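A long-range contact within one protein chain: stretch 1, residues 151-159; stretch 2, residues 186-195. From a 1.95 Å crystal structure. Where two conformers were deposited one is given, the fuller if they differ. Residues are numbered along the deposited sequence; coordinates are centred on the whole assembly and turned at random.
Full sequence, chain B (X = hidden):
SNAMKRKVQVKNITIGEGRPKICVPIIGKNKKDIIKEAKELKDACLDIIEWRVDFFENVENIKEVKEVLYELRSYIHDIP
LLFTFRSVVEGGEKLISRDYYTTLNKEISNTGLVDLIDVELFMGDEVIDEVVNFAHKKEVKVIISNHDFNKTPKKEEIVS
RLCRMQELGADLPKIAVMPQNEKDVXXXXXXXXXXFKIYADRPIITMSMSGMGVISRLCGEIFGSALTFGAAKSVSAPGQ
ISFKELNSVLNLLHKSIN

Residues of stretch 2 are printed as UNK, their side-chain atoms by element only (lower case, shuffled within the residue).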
ATOM      1  N   LYS B 151      -3.774  17.683  11.403  1.00 24.87           N
ATOM      2  CA  LYS B 151      -4.846  17.455  10.441  1.00 25.60           C
ATOM      3  C   LYS B 151      -4.322  17.284   9.022  1.00 22.83           C
ATOM      4  O   LYS B 151      -3.137  17.482   8.759  1.00 21.48           O
ATOM      5  CB  LYS B 151      -5.824  18.637  10.461  1.00 27.12           C
ATOM      6  CG  LYS B 151      -5.278  19.926   9.846  1.00 29.40           C
ATOM      7  CD  LYS B 151      -6.339  21.006   9.811  1.00 36.22           C
ATOM      8  CE  LYS B 151      -5.927  22.173   8.930  1.00 38.90           C
ATOM      9  NZ  LYS B 151      -4.633  22.731   9.291  1.00 39.81           N
ATOM     10  N   THR B 152      -5.227  16.900   8.131  1.00 20.75           N
ATOM     11  CA  THR B 152      -4.943  16.798   6.713  1.00 21.66           C
ATOM     12  C   THR B 152      -5.710  17.934   6.025  1.00 21.81           C
ATOM     13  O   THR B 152      -6.937  17.913   5.962  1.00 23.48           O
ATOM     14  CB  THR B 152      -5.371  15.444   6.136  1.00 20.56           C
ATOM     15  OG1 THR B 152      -4.629  14.398   6.786  1.00 22.12           O
ATOM     16  CG2 THR B 152      -5.105  15.400   4.604  1.00 22.01           C
ATOM     17  N   PRO B 153      -4.990  18.950   5.539  1.00 23.66           N
ATOM     18  CA  PRO B 153      -5.692  20.033   4.871  1.00 24.68           C
ATOM     19  C   PRO B 153      -6.443  19.491   3.639  1.00 26.51           C
ATOM     20  O   PRO B 153      -6.111  18.402   3.130  1.00 24.24           O
ATOM     21  CB  PRO B 153      -4.572  20.990   4.472  1.00 24.19           C
ATOM     22  CG  PRO B 153      -3.433  20.654   5.383  1.00 24.08           C
ATOM     23  CD  PRO B 153      -3.535  19.184   5.597  1.00 23.15           C
ATOM     24  N   LYS B 154      -7.434  20.242   3.172  0.50 26.77           N
ATOM     25  CA  LYS B 154      -8.214  19.839   2.011  0.50 27.93           C
ATOM     26  C   LYS B 154      -7.310  19.686   0.788  0.50 27.76           C
ATOM     27  O   LYS B 154      -6.227  20.277   0.724  0.50 26.49           O
ATOM     28  CB  LYS B 154      -9.326  20.854   1.732  0.50 29.86           C
ATOM     29  CG  LYS B 154     -10.227  21.111   2.945  0.50 32.35           C
ATOM     30  CD  LYS B 154     -10.618  19.798   3.540  0.50 35.78           C
ATOM     31  CE  LYS B 154     -11.462  19.926   4.780  0.50 34.93           C
ATOM     32  NZ  LYS B 154     -11.633  18.569   5.359  0.50 31.52           N
ATOM     33  N   LYS B 155      -7.754  18.884  -0.172  1.00 27.64           N
ATOM     34  CA  LYS B 155      -6.984  18.649  -1.408  1.00 28.60           C
ATOM     35  C   LYS B 155      -6.433  19.951  -2.018  1.00 26.91           C
ATOM     36  O   LYS B 155      -5.246  20.063  -2.288  1.00 24.84           O
ATOM     37  CB  LYS B 155      -7.887  17.925  -2.419  1.00 29.01           C
ATOM     38  CG  LYS B 155      -7.269  17.687  -3.791  1.00 37.42           C
ATOM     39  CD  LYS B 155      -8.202  16.860  -4.686  1.00 40.32           C
ATOM     40  CE  LYS B 155      -9.517  17.563  -5.041  1.00 47.68           C
ATOM     41  NZ  LYS B 155      -9.338  18.736  -5.954  1.00 49.61           N
ATOM     42  N   GLU B 156      -7.306  20.937  -2.206  1.00 26.91           N
ATOM     43  CA  GLU B 156      -6.911  22.193  -2.825  1.00 28.97           C
ATOM     44  C   GLU B 156      -5.873  22.954  -1.998  1.00 26.62           C
ATOM     45  O   GLU B 156      -5.034  23.644  -2.573  1.00 25.72           O
ATOM     46  CB  GLU B 156      -8.123  23.073  -3.226  1.00 32.18           C
ATOM     47  CG  GLU B 156      -9.289  23.025  -2.295  1.00 39.49           C
ATOM     48  CD  GLU B 156     -10.125  21.742  -2.465  1.00 45.99           C
ATOM     49  OE1 GLU B 156     -10.650  21.485  -3.587  1.00 52.65           O
ATOM     50  OE2 GLU B 156     -10.268  21.007  -1.475  1.00 44.13           O
ATOM     51  N   GLU B 157      -5.924  22.820  -0.663  1.00 24.42           N
ATOM     52  CA  GLU B 157      -4.920  23.448   0.207  1.00 24.56           C
ATOM     53  C   GLU B 157      -3.573  22.771  -0.002  1.00 23.09           C
ATOM     54  O   GLU B 157      -2.554  23.431  -0.118  1.00 23.35           O
ATOM     55  CB  GLU B 157      -5.299  23.326   1.683  1.00 25.37           C
ATOM     56  CG  GLU B 157      -6.578  24.021   2.067  1.00 27.69           C
ATOM     57  CD  GLU B 157      -6.883  23.831   3.535  1.00 32.91           C
ATOM     58  OE1 GLU B 157      -6.150  24.414   4.372  1.00 30.29           O
ATOM     59  OE2 GLU B 157      -7.864  23.108   3.846  1.00 26.81           O
ATOM     60  N   ILE B 158      -3.573  21.445  -0.032  1.00 23.21           N
ATOM     61  CA  ILE B 158      -2.326  20.685  -0.251  1.00 21.13           C
ATOM     62  C   ILE B 158      -1.722  21.089  -1.619  1.00 24.12           C
ATOM     63  O   ILE B 158      -0.531  21.446  -1.712  1.00 22.57           O
ATOM     64  CB  ILE B 158      -2.576  19.177  -0.168  1.00 21.43           C
ATOM     65  CG1 ILE B 158      -2.995  18.791   1.260  1.00 20.16           C
ATOM     66  CG2 ILE B 158      -1.308  18.385  -0.551  1.00 19.85           C
ATOM     67  CD1 ILE B 158      -3.499  17.374   1.378  1.00 21.63           C
ATOM     68  N   VAL B 159      -2.552  21.085  -2.662  1.00 25.09           N
ATOM     69  CA  VAL B 159      -2.083  21.479  -3.988  1.00 27.09           C
ATOM     70  C   VAL B 159      -1.561  22.931  -3.985  1.00 27.15           C
ATOM     71  O   VAL B 159      -0.542  23.217  -4.623  1.00 28.51           O
ATOM     72  CB  VAL B 159      -3.175  21.292  -5.082  1.00 27.83           C
ATOM     73  CG1 VAL B 159      -2.722  21.916  -6.408  1.00 30.56           C
ATOM     74  CG2 VAL B 159      -3.505  19.810  -5.273  1.00 23.72           C
ATOM     75  N   UNK B 186      -6.662   9.030   2.027  1.00 22.49           N
ATOM     76  CA  UNK B 186      -7.038   9.047   0.620  1.00 23.22           C
ATOM     77  C   UNK B 186      -6.969  10.470   0.032  1.00 23.16           C
ATOM     78  O   UNK B 186      -6.580  10.653  -1.122  1.00 25.01           O
ATOM     79  c   UNK B 186      -8.566   6.935   0.875  1.00 26.14           C
ATOM     80  c   UNK B 186      -9.961   6.401   0.618  1.00 22.52           C
ATOM     81  c   UNK B 186      -8.431   8.408   0.416  1.00 24.12           C
ATOM     82  c   UNK B 186      -7.534   6.042   0.183  1.00 25.76           C
ATOM     83  N   UNK B 187      -7.329  11.478   0.821  1.00 24.24           N
ATOM     84  CA  UNK B 187      -7.232  12.889   0.356  1.00 23.39           C
ATOM     85  C   UNK B 187      -5.781  13.266   0.021  1.00 22.19           C
ATOM     86  O   UNK B 187      -5.494  13.880  -1.040  1.00 22.29           O
ATOM     87  c   UNK B 187      -7.810  13.856   1.410  1.00 24.42           C
ATOM     88  c   UNK B 187      -9.348  13.643   1.553  1.00 28.59           C
ATOM     89  c   UNK B 187      -7.452  15.327   1.073  1.00 21.65           C
ATOM     90  N   UNK B 188      -4.861  12.887   0.901  1.00 20.14           N
ATOM     91  CA  UNK B 188      -3.432  13.114   0.670  1.00 19.57           C
ATOM     92  C   UNK B 188      -3.011  12.458  -0.647  1.00 19.14           C
ATOM     93  O   UNK B 188      -2.334  13.092  -1.493  1.00 20.53           O
ATOM     94  c   UNK B 188      -1.063  12.765   1.812  1.00 18.70           C
ATOM     95  c   UNK B 188      -2.591  12.583   1.857  1.00 17.78           C
ATOM     96  c   UNK B 188      -0.359  11.702   0.941  1.00 16.51           C
ATOM     97  c   UNK B 188      -0.668  14.205   1.371  1.00 16.95           C
ATOM     98  N   UNK B 189      -3.446  11.214  -0.857  1.00 21.03           N
ATOM     99  CA  UNK B 189      -3.134  10.503  -2.106  1.00 18.98           C
ATOM    100  C   UNK B 189      -3.802  11.149  -3.326  1.00 18.95           C
ATOM    101  O   UNK B 189      -3.193  11.243  -4.398  1.00 20.52           O
ATOM    102  c   UNK B 189      -2.675   8.173  -1.019  1.00 24.28           C
ATOM    103  c   UNK B 189      -3.509   9.015  -2.001  1.00 23.03           C
ATOM    104  c   UNK B 189      -3.177   6.719  -1.023  1.00 24.64           C
ATOM    105  c   UNK B 189      -1.178   8.227  -1.357  1.00 23.87           C
ATOM    106  N   UNK B 190      -5.042  11.597  -3.167  1.00 20.14           N
ATOM    107  CA  UNK B 190      -5.769  12.292  -4.248  1.00 21.72           C
ATOM    108  C   UNK B 190      -5.077  13.616  -4.645  1.00 21.82           C
ATOM    109  O   UNK B 190      -4.932  13.935  -5.841  1.00 22.41           O
ATOM    110  c   UNK B 190      -7.215  12.587  -3.818  1.00 25.27           C
ATOM    111  c   UNK B 190      -9.428  13.721  -4.463  1.00 39.06           C
ATOM    112  o   UNK B 190      -9.631  13.823  -3.226  1.00 41.08           O
ATOM    113  o   UNK B 190     -10.281  14.036  -5.328  1.00 36.11           O
ATOM    114  c   UNK B 190      -8.069  13.224  -4.944  1.00 28.35           C
ATOM    115  N   UNK B 191      -4.676  14.380  -3.636  1.00 22.02           N
ATOM    116  CA  UNK B 191      -3.958  15.639  -3.830  1.00 22.01           C
ATOM    117  C   UNK B 191      -2.629  15.379  -4.517  1.00 21.24           C
ATOM    118  O   UNK B 191      -2.256  16.088  -5.448  1.00 21.23           O
ATOM    119  c   UNK B 191      -3.742  16.335  -2.487  1.00 23.10           C
ATOM    120  N   UNK B 192      -1.924  14.340  -4.068  1.00 21.12           N
ATOM    121  CA  UNK B 192      -0.647  13.954  -4.659  1.00 20.47           C
ATOM    122  C   UNK B 192      -0.787  13.704  -6.162  1.00 22.09           C
ATOM    123  O   UNK B 192      -0.022  14.242  -6.966  1.00 23.85           O
ATOM    124  c   UNK B 192      -0.085  12.673  -3.994  1.00 21.22           C
ATOM    125  c   UNK B 192       1.212  12.232  -4.648  1.00 19.31           C
ATOM    126  o   UNK B 192       0.131  12.903  -2.588  1.00 20.51           O
ATOM    127  N   UNK B 193      -1.783  12.913  -6.539  1.00 23.22           N
ATOM    128  CA  UNK B 193      -1.930  12.558  -7.938  1.00 24.67           C
ATOM    129  C   UNK B 193      -2.424  13.720  -8.795  1.00 24.38           C
ATOM    130  O   UNK B 193      -2.020  13.854  -9.958  1.00 27.65           O
ATOM    131  c   UNK B 193      -2.814  11.334  -8.107  1.00 24.38           C
ATOM    132  o   UNK B 193      -3.632  10.758 -10.243  1.00 26.48           O
ATOM    133  c   UNK B 193      -2.696  10.732  -9.493  1.00 24.73           C
ATOM    134  n   UNK B 193      -1.506  10.239  -9.844  1.00 25.83           N
ATOM    135  N   UNK B 194      -3.289  14.550  -8.239  1.00 26.05           N
ATOM    136  CA  UNK B 194      -3.761  15.741  -8.961  1.00 27.96           C
ATOM    137  C   UNK B 194      -2.582  16.675  -9.257  1.00 25.79           C
ATOM    138  O   UNK B 194      -2.442  17.182 -10.370  1.00 26.03           O
ATOM    139  c   UNK B 194      -6.667  18.217  -8.201  1.00 45.98           C
ATOM    140  o   UNK B 194      -7.574  17.390  -7.929  1.00 49.97           O
ATOM    141  o   UNK B 194      -6.774  19.445  -7.991  1.00 51.23           O
ATOM    142  c   UNK B 194      -4.846  16.459  -8.165  1.00 29.47           C
ATOM    143  c   UNK B 194      -5.381  17.706  -8.844  1.00 37.44           C
ATOM    144  N   UNK B 195      -1.717  16.865  -8.264  1.00 24.86           N
ATOM    145  CA  UNK B 195      -0.530  17.681  -8.427  1.00 25.57           C
ATOM    146  C   UNK B 195       0.367  17.039  -9.488  1.00 27.06           C
ATOM    147  O   UNK B 195       0.775  17.692 -10.451  1.00 27.77           O
ATOM    148  c   UNK B 195       0.224  17.784  -7.101  1.00 24.54           C
ATOM    149  s   UNK B 195       0.893  20.447  -7.248  1.00 28.37           S
ATOM    150  c   UNK B 195       2.486  21.221  -7.564  1.00 24.47           C
ATOM    151  c   UNK B 195       1.412  18.721  -7.120  1.00 26.77           C
TER
HETATM  152  O   HOH W   1      -7.008  21.318  -6.331  1.00 51.19           O

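Position 186 has four side-chain carbons, forked at the second. None comes near stretch 1. The fork after a single CH2 identifies Leu186.

Position 187 has three carbons, one carrying the other two, so it branches directly at CB. CA-to-CB points toward stretch 1. One of the outer carbons lies against the turn that leads into the helix of stretch 1. This is Val187. Its CG1 is 3.8 Å from the backbone N of Lys155, 3.9 Å from the O of Pro153 and 4.2 Å from CG2 of Thr152. The contact covers that carbonyl oxygen, which has no hydrogen-bond partner in the model.

Position 188 again has four carbons forked at the second. CA-to-CB points sideways, and a terminal carbon reaches Ile158. This is Leu188, with CD2 at 4.2 Å from CD1 of Ile158.

Position 189 repeats the four-carbon fork but is out of reach of stretch 1. It is Leu189.

Position 190 has three carbons, the third carrying two oxygens. The carbon that carries the oxygens lies against the side chain of Lys155. That is a carboxylate after two CH2 groups, hence Glu190. Its CD is 3.4 Å from CD of Lys155. The contact is with the aliphatic part of the lysine, and one carboxylate oxygen, OE1, is bonded elsewhere in the structure.

Position 191 has one side-chain carbon and nothing more. CA-to-CB points toward stretch 1, and the carbon meets Ile158. It is Ala191. Its CB lies 3.7 Å from CG2 of Ile158. The backbones come close here: the CA atoms of Lys155 and Ala191 are 4.9 Å apart.

Position 192 has one carbon carrying an oxygen and a carbon. CA-to-CB points away from stretch 1. This is Thr192, whose OG1 donates to the O of Leu188 at 2.7 Å, within its own helix.

Position 193 has two carbons, the second carrying one oxygen and one nitrogen. It is out of reach of stretch 1. This short amide is Asn193.

Position 194 has three carbons, the third with two oxygens. CA-to-CB points toward stretch 1. The oxygens meet the amine of Lys155. This is Glu194. NZ of Lys155 donates to its OE1 at 3.0 Å in a salt bridge, and a weak bond joins the same NZ to OE2 at 3.4 Å. A water donates to OE2 of Glu194 at 2.5 Å from its O and weakly accepts from NZ of Lys155 at 3.5 Å.

Position 195 is an unbranched chain of two carbons, a sulfur and a carbon. The sulfur lies against Val159. The thioether gives Met195. Its SD is 4.0 Å from CG1 of Val159.

The two helices cross at 48° with axes 8.9 Å apart. Lys155 acts as a knob among Val187, Glu190, Ala191 and Glu194. Its CB points sideways, but the chain bends at its end to bring NZ to Glu194. Beside it, Ile158 packs on Leu188 and Ala191, and Val159 on Ala191 and Met195. The contact thus joins apolar packing to one charged link, and buries 504 Å² in all.

Stretch 2 (186-195) LVLLEATNEM
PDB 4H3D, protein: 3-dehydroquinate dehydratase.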